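Local coordinates for TraI domain-containing protein (Salmonella typhi, PDB 2IPQ) that is of unknown function but, as the C-terminal domain of a TraI-family protein, probably belongs to a relaxase-like factor linked to conjugal DNA transfer, at residues D30-L35 against F41-G46; Q71-F76 against T109-K114; L95-E98 against G103-K106; S13-G18 against G22-N27; G8-S13 against F49-S54. All coordinates share one frame; numbering follows the deposited sequence. Where two conformers were deposited one is given.

Interaction 1: residues D30-L35 against F41-G46; sequences DACVHL and FISVPG
A beta hairpin at one border of the antiparallel sheet brings Val-33 and His-34, on the outermost strand 33-36, against Ile-42 and Phe-41 of strand 39-43. His-34 and Phe-41 form a hydrogen-bonded pair: His-34 N gives its hydrogen to Phe-41 O at 3.0 Å, and Phe-41 N returns one to His-34 O at 2.7 Å. One step on, Val-33 and Ile-42 make a non-hydrogen-bonded pair with CA atoms 4.7 Å apart, and Val-33 CG1 rests 4.2 Å from Ile-42 CG2. A further backbone bond, from Ser-43 N to Cys-32 O at 2.9 Å, carries the pairing past the start of strand 33-36.

Beyond these backbone bonds side chains take part, one of them against backbone. In one of its two conformers Cys-32 SG, anti to the carbonyl carbon (chi1 -70°), comes 3.7 Å from Gly-46 C, at the first turn of helix 46-54; between the strand and that helix the chain bends through the cis peptide before Pro-45. Ser-43 OG lies alongside Cys-32 CB at 3.7 Å.

The imidazole of His-34 is held at both nitrogens. NE2 reaches back to Ala-31 O at 3.2 Å, coming from above the carbonyl plane with a bent N-H...O angle of 135°, while ND1 is hydrogen-bonded to Ser-128 OG. Bonds at both ring nitrogens should limit its rotation, and with NE2 acting as donor the buried histidine has its polar atoms paired within the protein.

Interaction 2: residues Q71-F76 against T109-K114; sequences QVQAAF and TGYLIK
The ring of Tyr-111 takes the edge of Phe-76 on one face: Phe-76 CE2 stands above the centre of the tyrosine ring, 3.9 Å from Tyr-111 CD1. The planes are 75° apart and the centroids 5.3 Å, a T-shaped pair. Phe-76 CG is anti to the backbone N (chi1 171°), which carries the ring off helix 68-77 toward the strand. Phe-76 CZ also meets the end of Ile-113, 4.2 Å from its CD1, so the phenylalanine touches two residues that point to the same side of strand 105-114.

At the phenol end the contact turns polar. The extended side chain of Gln-73 brings NE2 to 2.8 Å from Tyr-111 OH, with the hydroxyl in the amide plane and an N-H...O angle of 158°. The hydroxyl is also hydrogen-bonded to Glu-77 OE2, while Gln-73 OE1 is bonded to Lys-69 NZ, so a chain of polar groups runs from the helix to the phenol oxygen.

Ring edge, aliphatic tip and amide together lay helix 68-77 over the sheet, the axes of segments 71-76 and 109-114 approaching to 12.5 Å: a helix packed on the face of an antiparallel sheet, as in alpha+beta domains.

Interaction 3: residues L95-E98 against G103-K106; sequences LYEE and GRYK
Leu-95 and Lys-106 face each other as a hydrogen-bonded antiparallel pair in the hairpin of strands 91-96 and 105-114, and each satisfies the other's backbone. Leu-95 N donates to Lys-106 O at 2.6 Å, almost straight, and Lys-106 N donates to Leu-95 O at 2.8 Å. Two residues nearer the turn, Glu-97 N binds Arg-104 O at 3.1 Å. The backbone N of Arg-104 donates to a side chain instead, Glu-97 OE2 at 3.2 Å, from above the carboxylate plane. Glu-97 CG lies between its own backbone N and carbonyl carbon (chi1 46°), and the extended chain beyond it carries the carboxylate across to Arg-104. Its other oxygen, OE1, is 4.1 Å from Arg-104 NE but well out of the guanidinium plane, a proximity of charges only. Glu-97 OE2 also lies 3.1 Å from Glu-98 OE2, an unbonded pair of acceptors, which would probably raise one pKa.

In the intervening non-hydrogen-bonded pair, Tyr-105 CB sits over one face of the Tyr-96 ring, 4.0 Å from its centroid, a CH-pi contact. Gly-103 O lies at the edge of that ring. The two phenols run side by side in the same direction, their planes 59° apart.

This surface tip lies about 18 Å from the centre of the chain; strand 131-133 flanks strand 91-96 on its other side, and the backbone of Tyr-96 is bonded to Phe-130.

Interaction 4: residues S13-G18 against G22-N27; sequences SWLRDG and GDIPVN
Gly-18 and Asp-23 meet in a Schellman motif that ends helix 4-20, with Gly-22 as its C-prime residue at positive phi. The hydrogen bonds gather on one carbonyl. Asp-23 N approaches Gly-18 O at 2.6 Å, nearly along the C=O axis. Ile-24 N reaches the same oxygen at 3.3 Å, but from above the carbonyl plane and with a more bent N-H...O angle of 138°. Two donors from the outgoing loop thus share an acceptor in the last turns of the helix.

The apolar contacts centre on Ile-24, which folds back against the helix. Its CG1 is anti to the carbonyl carbon (chi1 -71°), which turns that branch toward the helix, where CD1 meets Trp-14, Leu-15 and Gly-18. There CD1 comes 3.5 Å from Gly-18 CA and touches Leu-15 CD2, whose side chain crosses that of Ile-24 at about a right angle. Ile-24 also packs on Val-33, so it bridges the helix and the first strand of the sheet, while Trp-14 goes on to the rings of Phe-51 and His-55.

In the CH-pi contact Ile-24 CD1 stands almost on the ring normal of Trp-14: it lies over the six-membered ring, 4.0 Å from its centroid and 9° off the normal.

Interaction 5: residues G8-S13 against F49-S54; sequences GDLFWS and FLFLKS
Phe-51 of helix 46-54 packs into the side of helix 4-20, in a helix-to-helix contact made almost wholly by one ring. The tight part lies around Phe-11. The edge of the Phe-11 ring is turned to the face of Phe-51 in an offset edge-to-face pair, centroids 5.6 Å apart and planes at 66°, with Phe-11 CD2 3.8 Å from Phe-51 CG. Phe-11 CB lies over the same ring face, 4.2 Å from the centroid, as a CH-pi contact. With CG anti to the backbone N (chi1 172°), Phe-51 extends from its helix far enough to touch the other backbone. Both phenylalanines are buried, and Val-72 of helix 68-77 packs against both of them.

The looser margin is at Leu-10, partly exposed, whose side chain crosses that of Phe-51 at about a right angle, its CD1 4.0 Å from Phe-51 CZ. His-55 stacks on Phe-51 and also touches Leu-10. Farther along helix 46-54, exposed Ser-54 turns back on its own helix, donating from OG to Phe-51 O at 3.1 Å.

The closest approach between the two helices here is that of ring to backbone: Phe-51 CE1 lies 3.5 Å from Phe-11 CA.

Interactions 1, 2 and 3 all involve one antiparallel sheet, and interactions 4 and 5 lie on helix 4-20 that packs near it. Strand 39-43 joins interaction 1 to interaction 2, where Ile-42 N is 3.0 Å from Tyr-111 O and Ile-42 CD1 lies 3.5 Å from Ile-113 CD1. Interaction 5 continues the aromatic core of interaction 2, with Phe-11 CE1 3.4 Å from Phe-76 CD1, and Trp-14 links it to interaction 4. The loop of interaction 4 is tied back to the hairpin, Asn-27 N lying 2.9 Å from Val-33 O. Interaction 3 stands apart, its centre about 27 Å from that of interaction 5.

Interaction 1: residues D30-L35 against F41-G46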
# COMPACT_ATOMS: atom_id res chain seq x y z
N ASP A 30 0.37 11.23 -6.73
CA ASP A 30 -0.60 10.42 -7.47
C ASP A 30 -0.44 8.92 -7.15
O ASP A 30 -1.18 8.09 -7.67
CB ASP A 30 -0.46 10.67 -8.98
CG ASP A 30 -0.98 12.07 -9.40
OD1 ASP A 30 -2.19 12.34 -9.20
OD2 ASP A 30 -0.19 12.90 -9.93
N ALA A 31 0.50 8.58 -6.28
CA ALA A 31 0.82 7.17 -6.03
C ALA A 31 -0.19 6.56 -5.05
O ALA A 31 -0.80 7.26 -4.24
CB ALA A 31 2.24 7.07 -5.48
N CYS A 32 -0.36 5.24 -5.13
CA CYS A 32 -1.18 4.53 -4.15
C CYS A 32 -0.35 4.02 -2.97
O CYS A 32 -0.91 3.61 -1.94
CB CYS A 32 -1.95 3.38 -4.80
SG CYS A 32 -3.24 3.97 -5.89
N VAL A 33 0.97 4.03 -3.14
CA VAL A 33 1.88 3.51 -2.14
C VAL A 33 2.70 4.66 -1.59
O VAL A 33 3.25 5.48 -2.35
CB VAL A 33 2.80 2.38 -2.70
CG1 VAL A 33 3.64 1.75 -1.55
CG2 VAL A 33 1.95 1.25 -3.38
N HIS A 34 2.77 4.73 -0.25
CA HIS A 34 3.51 5.76 0.44
C HIS A 34 4.26 5.20 1.64
O HIS A 34 3.68 4.49 2.48
CB HIS A 34 2.56 6.85 0.88
CG HIS A 34 2.06 7.68 -0.26
ND1 HIS A 34 2.68 8.86 -0.65
CD2 HIS A 34 1.03 7.49 -1.11
CE1 HIS A 34 2.04 9.36 -1.69
NE2 HIS A 34 1.04 8.55 -1.99
N LEU A 35 5.54 5.50 1.73
CA LEU A 35 6.33 5.13 2.91
C LEU A 35 6.12 6.12 4.05
O LEU A 35 6.09 7.34 3.81
CB LEU A 35 7.81 5.10 2.54
CG LEU A 35 8.23 3.76 1.94
CD1 LEU A 35 7.80 3.68 0.49
CD2 LEU A 35 9.72 3.48 2.12
N PHE A 41 2.31 2.38 3.46
CA PHE A 41 0.87 2.53 3.37
C PHE A 41 0.41 2.20 1.95
O PHE A 41 0.87 2.78 0.98
CB PHE A 41 0.47 3.97 3.72
CG PHE A 41 -0.98 4.27 3.51
CD1 PHE A 41 -1.91 3.98 4.50
CD2 PHE A 41 -1.42 4.89 2.34
CE1 PHE A 41 -3.27 4.27 4.32
CE2 PHE A 41 -2.79 5.19 2.15
CZ PHE A 41 -3.70 4.88 3.14
N ILE A 42 -0.54 1.28 1.83
CA ILE A 42 -1.11 1.02 0.51
C ILE A 42 -2.60 1.35 0.53
O ILE A 42 -3.41 0.81 1.32
CB ILE A 42 -0.82 -0.43 0.04
CG1 ILE A 42 -1.63 -1.41 0.86
CG2 ILE A 42 0.71 -0.78 0.17
CD1 ILE A 42 -1.33 -2.90 0.57
N SER A 43 -2.99 2.24 -0.36
CA SER A 43 -4.34 2.71 -0.28
C SER A 43 -5.28 1.75 -1.00
O SER A 43 -4.90 1.12 -1.98
CB SER A 43 -4.46 4.15 -0.76
OG SER A 43 -4.48 4.14 -2.15
N VAL A 44 -6.48 1.62 -0.48
CA VAL A 44 -7.52 0.76 -1.07
C VAL A 44 -8.76 1.59 -1.37
O VAL A 44 -9.14 2.46 -0.59
CB VAL A 44 -7.92 -0.48 -0.19
CG1 VAL A 44 -6.75 -1.02 0.64
CG2 VAL A 44 -9.04 -0.16 0.68
N PRO A 45 -9.41 1.32 -2.51
CA PRO A 45 -9.14 0.23 -3.44
C PRO A 45 -7.98 0.46 -4.44
O PRO A 45 -7.66 -0.43 -5.20
CB PRO A 45 -10.46 0.13 -4.20
CG PRO A 45 -10.85 1.58 -4.33
CD PRO A 45 -10.53 2.15 -2.96
N GLY A 46 -7.35 1.64 -4.45
CA GLY A 46 -6.35 2.00 -5.46
C GLY A 46 -5.29 0.93 -5.75
O GLY A 46 -4.98 0.65 -6.90

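Interaction 2: residues Q71-F76 against T109-K114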
# COMPACT_ATOMS: atom_id res chain seq x y z
N GLN A 71 -12.15 -10.28 -4.43
CA GLN A 71 -11.35 -11.53 -4.45
C GLN A 71 -9.90 -11.32 -4.03
O GLN A 71 -9.42 -11.92 -3.07
CB GLN A 71 -11.34 -12.13 -5.85
CG GLN A 71 -12.00 -13.50 -5.96
CD GLN A 71 -13.42 -13.40 -6.50
OE1 GLN A 71 -13.92 -14.32 -7.14
NE2 GLN A 71 -14.08 -12.27 -6.23
N VAL A 72 -9.19 -10.46 -4.75
CA VAL A 72 -7.80 -10.15 -4.44
C VAL A 72 -7.60 -9.65 -3.02
O VAL A 72 -6.70 -10.12 -2.33
CB VAL A 72 -7.21 -9.11 -5.42
CG1 VAL A 72 -5.71 -9.02 -5.22
CG2 VAL A 72 -7.51 -9.51 -6.84
N GLN A 73 -8.42 -8.69 -2.58
CA GLN A 73 -8.37 -8.20 -1.21
C GLN A 73 -8.56 -9.28 -0.14
O GLN A 73 -7.77 -9.39 0.80
CB GLN A 73 -9.37 -7.07 -1.00
CG GLN A 73 -9.51 -6.65 0.46
CD GLN A 73 -10.12 -5.26 0.57
OE1 GLN A 73 -10.82 -4.82 -0.34
NE2 GLN A 73 -9.84 -4.56 1.67
N ALA A 74 -9.61 -10.09 -0.29
CA ALA A 74 -9.79 -11.24 0.57
C ALA A 74 -8.56 -12.17 0.53
O ALA A 74 -8.09 -12.67 1.58
CB ALA A 74 -11.08 -12.02 0.20
N ALA A 75 -8.05 -12.43 -0.67
CA ALA A 75 -6.93 -13.35 -0.78
C ALA A 75 -5.72 -12.68 -0.10
O ALA A 75 -4.97 -13.32 0.65
CB ALA A 75 -6.64 -13.70 -2.22
N PHE A 76 -5.52 -11.41 -0.35
CA PHE A 76 -4.41 -10.71 0.30
C PHE A 76 -4.49 -10.77 1.83
O PHE A 76 -3.50 -11.06 2.48
CB PHE A 76 -4.36 -9.25 -0.12
CG PHE A 76 -3.36 -8.44 0.67
CD1 PHE A 76 -2.00 -8.77 0.63
CD2 PHE A 76 -3.78 -7.37 1.45
CE1 PHE A 76 -1.08 -8.02 1.36
CE2 PHE A 76 -2.86 -6.62 2.20
CZ PHE A 76 -1.51 -6.95 2.14
N THR A 109 -7.93 5.61 2.84
CA THR A 109 -7.76 4.54 3.82
C THR A 109 -7.03 3.37 3.17
O THR A 109 -7.02 3.24 1.95
CB THR A 109 -9.11 4.10 4.54
OG1 THR A 109 -9.43 2.75 4.24
CG2 THR A 109 -10.26 4.98 4.18
N GLY A 110 -6.38 2.54 3.99
CA GLY A 110 -5.69 1.39 3.48
C GLY A 110 -4.86 0.73 4.55
O GLY A 110 -5.02 0.99 5.72
N TYR A 111 -3.94 -0.11 4.11
CA TYR A 111 -3.22 -1.01 4.97
C TYR A 111 -1.89 -0.38 5.31
O TYR A 111 -1.35 0.38 4.52
CB TYR A 111 -2.96 -2.31 4.21
CG TYR A 111 -4.21 -3.13 3.95
CD1 TYR A 111 -4.78 -3.21 2.66
CD2 TYR A 111 -4.83 -3.83 4.99
CE1 TYR A 111 -5.96 -3.99 2.42
CE2 TYR A 111 -5.99 -4.60 4.76
CZ TYR A 111 -6.55 -4.67 3.49
OH TYR A 111 -7.69 -5.43 3.30
N LEU A 112 -1.38 -0.70 6.49
CA LEU A 112 0.03 -0.50 6.80
C LEU A 112 0.81 -1.80 6.76
O LEU A 112 0.39 -2.79 7.35
CB LEU A 112 0.18 0.13 8.19
CG LEU A 112 -0.28 1.59 8.31
CD1 LEU A 112 0.03 2.02 9.71
CD2 LEU A 112 0.46 2.44 7.35
N ILE A 113 1.95 -1.82 6.10
CA ILE A 113 2.77 -3.02 6.07
C ILE A 113 4.18 -2.67 6.52
O ILE A 113 4.79 -1.74 5.98
CB ILE A 113 2.84 -3.53 4.62
CG1 ILE A 113 1.43 -3.92 4.16
CG2 ILE A 113 3.88 -4.67 4.48
CD1 ILE A 113 1.27 -3.86 2.66
N LYS A 114 4.70 -3.42 7.48
CA LYS A 114 6.04 -3.20 8.02
C LYS A 114 7.03 -3.16 6.88
O LYS A 114 6.99 -4.05 6.03
CB LYS A 114 6.44 -4.35 8.92
CG LYS A 114 5.93 -4.27 10.32
CD LYS A 114 6.54 -5.40 11.19
CE LYS A 114 8.06 -5.27 11.30
NZ LYS A 114 8.64 -6.08 12.41

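Interaction 3: residues L95-E98 against G103-K106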
# COMPACT_ATOMS: atom_id res chain seq x y z
N LEU A 95 -3.91 12.66 1.97
CA LEU A 95 -2.90 12.86 0.94
C LEU A 95 -2.93 14.27 0.41
O LEU A 95 -3.91 14.66 -0.21
CB LEU A 95 -3.09 11.86 -0.20
CG LEU A 95 -2.19 12.02 -1.42
CD1 LEU A 95 -0.79 11.50 -1.11
CD2 LEU A 95 -2.80 11.29 -2.60
N TYR A 96 -1.86 15.03 0.66
CA TYR A 96 -1.76 16.42 0.19
C TYR A 96 -1.13 16.52 -1.19
O TYR A 96 -0.38 15.65 -1.57
CB TYR A 96 -0.95 17.26 1.17
CG TYR A 96 -1.62 17.42 2.49
CD1 TYR A 96 -1.47 16.46 3.49
CD2 TYR A 96 -2.41 18.53 2.76
CE1 TYR A 96 -2.09 16.60 4.72
CE2 TYR A 96 -3.04 18.68 3.99
CZ TYR A 96 -2.87 17.70 4.97
OH TYR A 96 -3.48 17.82 6.19
N GLU A 97 -1.45 17.59 -1.92
CA GLU A 97 -0.76 17.94 -3.18
C GLU A 97 0.59 18.65 -2.99
O GLU A 97 1.44 18.62 -3.90
CB GLU A 97 -1.65 18.85 -4.02
CG GLU A 97 -2.26 19.97 -3.19
CD GLU A 97 -2.85 21.13 -4.00
OE1 GLU A 97 -3.16 20.97 -5.22
OE2 GLU A 97 -3.01 22.22 -3.39
N GLU A 98 0.78 19.30 -1.84
CA GLU A 98 1.96 20.13 -1.58
C GLU A 98 2.80 19.41 -0.52
O GLU A 98 2.25 18.81 0.39
CB GLU A 98 1.56 21.53 -1.07
CG GLU A 98 0.47 22.19 -1.90
CD GLU A 98 0.07 23.62 -1.42
OE1 GLU A 98 0.91 24.40 -0.87
OE2 GLU A 98 -1.11 23.98 -1.62
N GLY A 103 -2.53 22.53 1.85
CA GLY A 103 -3.33 22.73 0.65
C GLY A 103 -4.35 21.63 0.45
O GLY A 103 -4.74 20.94 1.40
N ARG A 104 -4.79 21.46 -0.80
CA ARG A 104 -5.82 20.48 -1.11
C ARG A 104 -5.31 19.11 -0.70
O ARG A 104 -4.12 18.82 -0.83
CB ARG A 104 -6.17 20.47 -2.61
CG ARG A 104 -6.82 21.75 -3.10
CD ARG A 104 -7.09 21.67 -4.60
NE ARG A 104 -7.18 20.28 -5.04
CZ ARG A 104 -7.84 19.88 -6.13
NH1 ARG A 104 -8.47 20.76 -6.90
NH2 ARG A 104 -7.87 18.58 -6.44
N TYR A 105 -6.22 18.29 -0.22
CA TYR A 105 -5.88 16.97 0.17
C TYR A 105 -7.00 16.05 -0.24
O TYR A 105 -8.11 16.48 -0.60
CB TYR A 105 -5.66 16.92 1.69
CG TYR A 105 -6.88 17.38 2.45
CD1 TYR A 105 -7.94 16.52 2.71
CD2 TYR A 105 -6.97 18.69 2.91
CE1 TYR A 105 -9.07 16.95 3.41
CE2 TYR A 105 -8.08 19.14 3.61
CZ TYR A 105 -9.12 18.27 3.86
OH TYR A 105 -10.21 18.73 4.55
N LYS A 106 -6.70 14.75 -0.20
CA LYS A 106 -7.69 13.73 -0.37
C LYS A 106 -7.52 12.78 0.79
O LYS A 106 -6.40 12.46 1.23
CB LYS A 106 -7.54 13.06 -1.73
CG LYS A 106 -7.82 11.60 -1.75
CD LYS A 106 -8.43 11.15 -3.09
CE LYS A 106 -7.43 11.21 -4.24
NZ LYS A 106 -7.11 12.63 -4.55

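Interaction 4: residues S13-G18 against G22-N27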
# COMPACT_ATOMS: atom_id res chain seq x y z
N SER A 13 3.36 -11.07 -4.36
CA SER A 13 4.54 -11.16 -5.21
C SER A 13 4.68 -9.94 -6.13
O SER A 13 5.78 -9.40 -6.30
CB SER A 13 4.47 -12.45 -6.04
OG SER A 13 5.50 -12.45 -7.00
N TRP A 14 3.57 -9.51 -6.74
CA TRP A 14 3.56 -8.32 -7.60
C TRP A 14 3.89 -7.04 -6.82
O TRP A 14 4.68 -6.20 -7.28
CB TRP A 14 2.20 -8.20 -8.30
CG TRP A 14 1.91 -6.83 -8.93
CD1 TRP A 14 2.20 -6.42 -10.20
CD2 TRP A 14 1.27 -5.72 -8.29
NE1 TRP A 14 1.79 -5.12 -10.39
CE2 TRP A 14 1.21 -4.67 -9.23
CE3 TRP A 14 0.73 -5.52 -7.01
CZ2 TRP A 14 0.63 -3.43 -8.93
CZ3 TRP A 14 0.17 -4.29 -6.71
CH2 TRP A 14 0.12 -3.25 -7.68
N LEU A 15 3.27 -6.87 -5.67
CA LEU A 15 3.45 -5.65 -4.85
C LEU A 15 4.88 -5.60 -4.31
O LEU A 15 5.57 -4.57 -4.39
CB LEU A 15 2.50 -5.70 -3.63
CG LEU A 15 2.21 -4.47 -2.75
CD1 LEU A 15 2.91 -4.54 -1.44
CD2 LEU A 15 2.43 -3.11 -3.44
N ARG A 16 5.30 -6.70 -3.74
CA ARG A 16 6.58 -6.75 -3.05
C ARG A 16 7.76 -6.62 -4.03
O ARG A 16 8.67 -5.80 -3.83
CB ARG A 16 6.66 -8.04 -2.25
CG ARG A 16 7.74 -8.06 -1.23
CD ARG A 16 8.72 -9.14 -1.56
NE ARG A 16 8.23 -10.49 -1.30
CZ ARG A 16 8.18 -11.46 -2.22
NH1 ARG A 16 7.73 -12.68 -1.91
NH2 ARG A 16 8.59 -11.22 -3.45
N ASP A 17 7.74 -7.42 -5.09
CA ASP A 17 8.81 -7.36 -6.08
C ASP A 17 8.72 -6.08 -6.91
O ASP A 17 9.72 -5.61 -7.44
CB ASP A 17 8.83 -8.62 -6.94
CG ASP A 17 9.13 -9.91 -6.13
OD1 ASP A 17 9.44 -9.81 -4.92
OD2 ASP A 17 9.06 -11.03 -6.68
N GLY A 18 7.53 -5.51 -7.03
CA GLY A 18 7.38 -4.25 -7.73
C GLY A 18 7.95 -3.05 -6.98
O GLY A 18 8.54 -2.16 -7.58
N GLY A 22 11.53 -0.93 -7.80
CA GLY A 22 11.16 0.45 -8.14
C GLY A 22 10.24 0.49 -9.35
O GLY A 22 10.35 1.38 -10.16
N ASP A 23 9.34 -0.48 -9.46
CA ASP A 23 8.50 -0.66 -10.63
C ASP A 23 7.06 -0.16 -10.38
O ASP A 23 6.29 0.03 -11.32
CB ASP A 23 8.46 -2.15 -10.97
CG ASP A 23 8.31 -2.42 -12.46
OD1 ASP A 23 8.91 -1.66 -13.29
OD2 ASP A 23 7.60 -3.40 -12.80
N ILE A 24 6.70 0.04 -9.12
CA ILE A 24 5.38 0.57 -8.74
C ILE A 24 5.64 1.97 -8.16
O ILE A 24 6.45 2.10 -7.25
CB ILE A 24 4.72 -0.36 -7.66
CG1 ILE A 24 4.29 -1.69 -8.28
CG2 ILE A 24 3.52 0.28 -6.96
CD1 ILE A 24 4.19 -2.82 -7.23
N PRO A 25 4.96 3.03 -8.68
CA PRO A 25 5.13 4.39 -8.15
C PRO A 25 4.83 4.55 -6.64
O PRO A 25 3.87 4.01 -6.12
CB PRO A 25 4.14 5.22 -8.97
CG PRO A 25 4.07 4.45 -10.30
CD PRO A 25 4.03 3.01 -9.83
N VAL A 26 5.68 5.31 -5.96
CA VAL A 26 5.61 5.38 -4.50
C VAL A 26 5.89 6.88 -4.21
O VAL A 26 6.68 7.49 -4.91
CB VAL A 26 6.67 4.37 -3.92
CG1 VAL A 26 8.11 4.83 -4.24
CG2 VAL A 26 6.48 4.11 -2.47
N ASN A 27 5.23 7.48 -3.21
CA ASN A 27 5.71 8.72 -2.60
C ASN A 27 5.48 9.93 -3.48
O ASN A 27 6.23 10.91 -3.43
CB ASN A 27 7.19 8.62 -2.25
CG ASN A 27 7.43 7.77 -1.05
OD1 ASN A 27 6.48 7.31 -0.39
ND2 ASN A 27 8.70 7.53 -0.73

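Interaction 5: residues G8-S13 against F49-S54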
# COMPACT_ATOMS: atom_id res chain seq x y z
N GLY A 8 -3.69 -14.55 -3.81
CA GLY A 8 -2.92 -13.93 -2.72
C GLY A 8 -1.44 -13.80 -3.04
O GLY A 8 -0.90 -12.68 -3.02
N ASP A 9 -0.79 -14.95 -3.31
CA ASP A 9 0.64 -15.00 -3.64
C ASP A 9 1.00 -14.15 -4.88
O ASP A 9 2.05 -13.51 -4.91
CB ASP A 9 1.11 -16.44 -3.83
CG ASP A 9 1.28 -17.20 -2.49
OD1 ASP A 9 1.60 -16.54 -1.47
OD2 ASP A 9 1.10 -18.45 -2.46
N LEU A 10 0.13 -14.13 -5.88
CA LEU A 10 0.32 -13.32 -7.07
C LEU A 10 0.31 -11.85 -6.70
O LEU A 10 1.20 -11.09 -7.09
CB LEU A 10 -0.81 -13.56 -8.05
CG LEU A 10 -0.48 -13.69 -9.54
CD1 LEU A 10 -1.76 -13.58 -10.34
CD2 LEU A 10 0.55 -12.65 -9.99
N PHE A 11 -0.70 -11.44 -5.94
CA PHE A 11 -0.81 -10.04 -5.62
C PHE A 11 0.37 -9.59 -4.75
O PHE A 11 0.93 -8.51 -4.95
CB PHE A 11 -2.12 -9.72 -4.90
CG PHE A 11 -2.08 -8.39 -4.21
CD1 PHE A 11 -1.64 -8.29 -2.90
CD2 PHE A 11 -2.44 -7.24 -4.87
CE1 PHE A 11 -1.59 -7.03 -2.26
CE2 PHE A 11 -2.39 -5.99 -4.24
CZ PHE A 11 -1.96 -5.90 -2.93
N TRP A 12 0.74 -10.41 -3.78
CA TRP A 12 1.78 -10.02 -2.83
C TRP A 12 3.16 -10.05 -3.53
O TRP A 12 4.01 -9.17 -3.32
CB TRP A 12 1.75 -10.98 -1.64
CG TRP A 12 2.94 -10.86 -0.76
CD1 TRP A 12 3.93 -11.78 -0.60
CD2 TRP A 12 3.25 -9.76 0.11
NE1 TRP A 12 4.85 -11.31 0.31
CE2 TRP A 12 4.46 -10.08 0.75
CE3 TRP A 12 2.63 -8.53 0.38
CZ2 TRP A 12 5.07 -9.21 1.66
CZ3 TRP A 12 3.23 -7.67 1.29
CH2 TRP A 12 4.44 -8.02 1.92
N SER A 13 3.36 -11.07 -4.36
CA SER A 13 4.54 -11.16 -5.21
C SER A 13 4.68 -9.94 -6.13
O SER A 13 5.78 -9.40 -6.30
CB SER A 13 4.47 -12.45 -6.04
OG SER A 13 5.50 -12.45 -7.00
N PHE A 49 -6.85 -2.04 -7.71
CA PHE A 49 -7.16 -1.63 -9.07
C PHE A 49 -5.89 -1.56 -9.93
O PHE A 49 -5.91 -1.90 -11.11
CB PHE A 49 -7.84 -0.26 -9.07
CG PHE A 49 -9.27 -0.31 -8.66
CD1 PHE A 49 -10.04 -1.43 -8.90
CD2 PHE A 49 -9.86 0.79 -8.03
CE1 PHE A 49 -11.37 -1.48 -8.53
CE2 PHE A 49 -11.21 0.75 -7.66
CZ PHE A 49 -11.96 -0.39 -7.90
N LEU A 50 -4.79 -1.10 -9.32
CA LEU A 50 -3.51 -1.05 -10.02
C LEU A 50 -2.95 -2.44 -10.35
O LEU A 50 -2.45 -2.64 -11.44
CB LEU A 50 -2.51 -0.22 -9.20
CG LEU A 50 -1.13 -0.00 -9.82
CD1 LEU A 50 -1.16 0.71 -11.22
CD2 LEU A 50 -0.16 0.71 -8.83
N PHE A 51 -3.05 -3.38 -9.41
CA PHE A 51 -2.78 -4.82 -9.66
C PHE A 51 -3.59 -5.31 -10.83
O PHE A 51 -3.05 -5.82 -11.80
CB PHE A 51 -3.14 -5.67 -8.42
CG PHE A 51 -3.08 -7.17 -8.66
CD1 PHE A 51 -1.85 -7.84 -8.68
CD2 PHE A 51 -4.24 -7.91 -8.88
CE1 PHE A 51 -1.79 -9.22 -8.90
CE2 PHE A 51 -4.19 -9.31 -9.11
CZ PHE A 51 -2.96 -9.95 -9.11
N LEU A 52 -4.91 -5.14 -10.72
CA LEU A 52 -5.85 -5.60 -11.70
C LEU A 52 -5.48 -5.09 -13.10
O LEU A 52 -5.70 -5.75 -14.09
CB LEU A 52 -7.26 -5.14 -11.30
CG LEU A 52 -8.22 -6.15 -10.66
CD1 LEU A 52 -7.59 -7.51 -10.33
CD2 LEU A 52 -8.99 -5.57 -9.47
N LYS A 53 -4.92 -3.89 -13.15
CA LYS A 53 -4.67 -3.22 -14.41
C LYS A 53 -3.51 -3.91 -15.14
O LYS A 53 -3.43 -3.86 -16.36
CB LYS A 53 -4.39 -1.73 -14.17
CG LYS A 53 -3.77 -0.96 -15.34
CD LYS A 53 -4.05 0.55 -15.24
CE LYS A 53 -3.55 1.15 -13.91
NZ LYS A 53 -2.34 2.02 -14.06
N SER A 54 -2.62 -4.55 -14.38
CA SER A 54 -1.51 -5.28 -15.00
C SER A 54 -1.78 -6.77 -15.14
O SER A 54 -1.07 -7.45 -15.86
CB SER A 54 -0.19 -5.06 -14.25
OG SER A 54 -0.21 -5.66 -12.98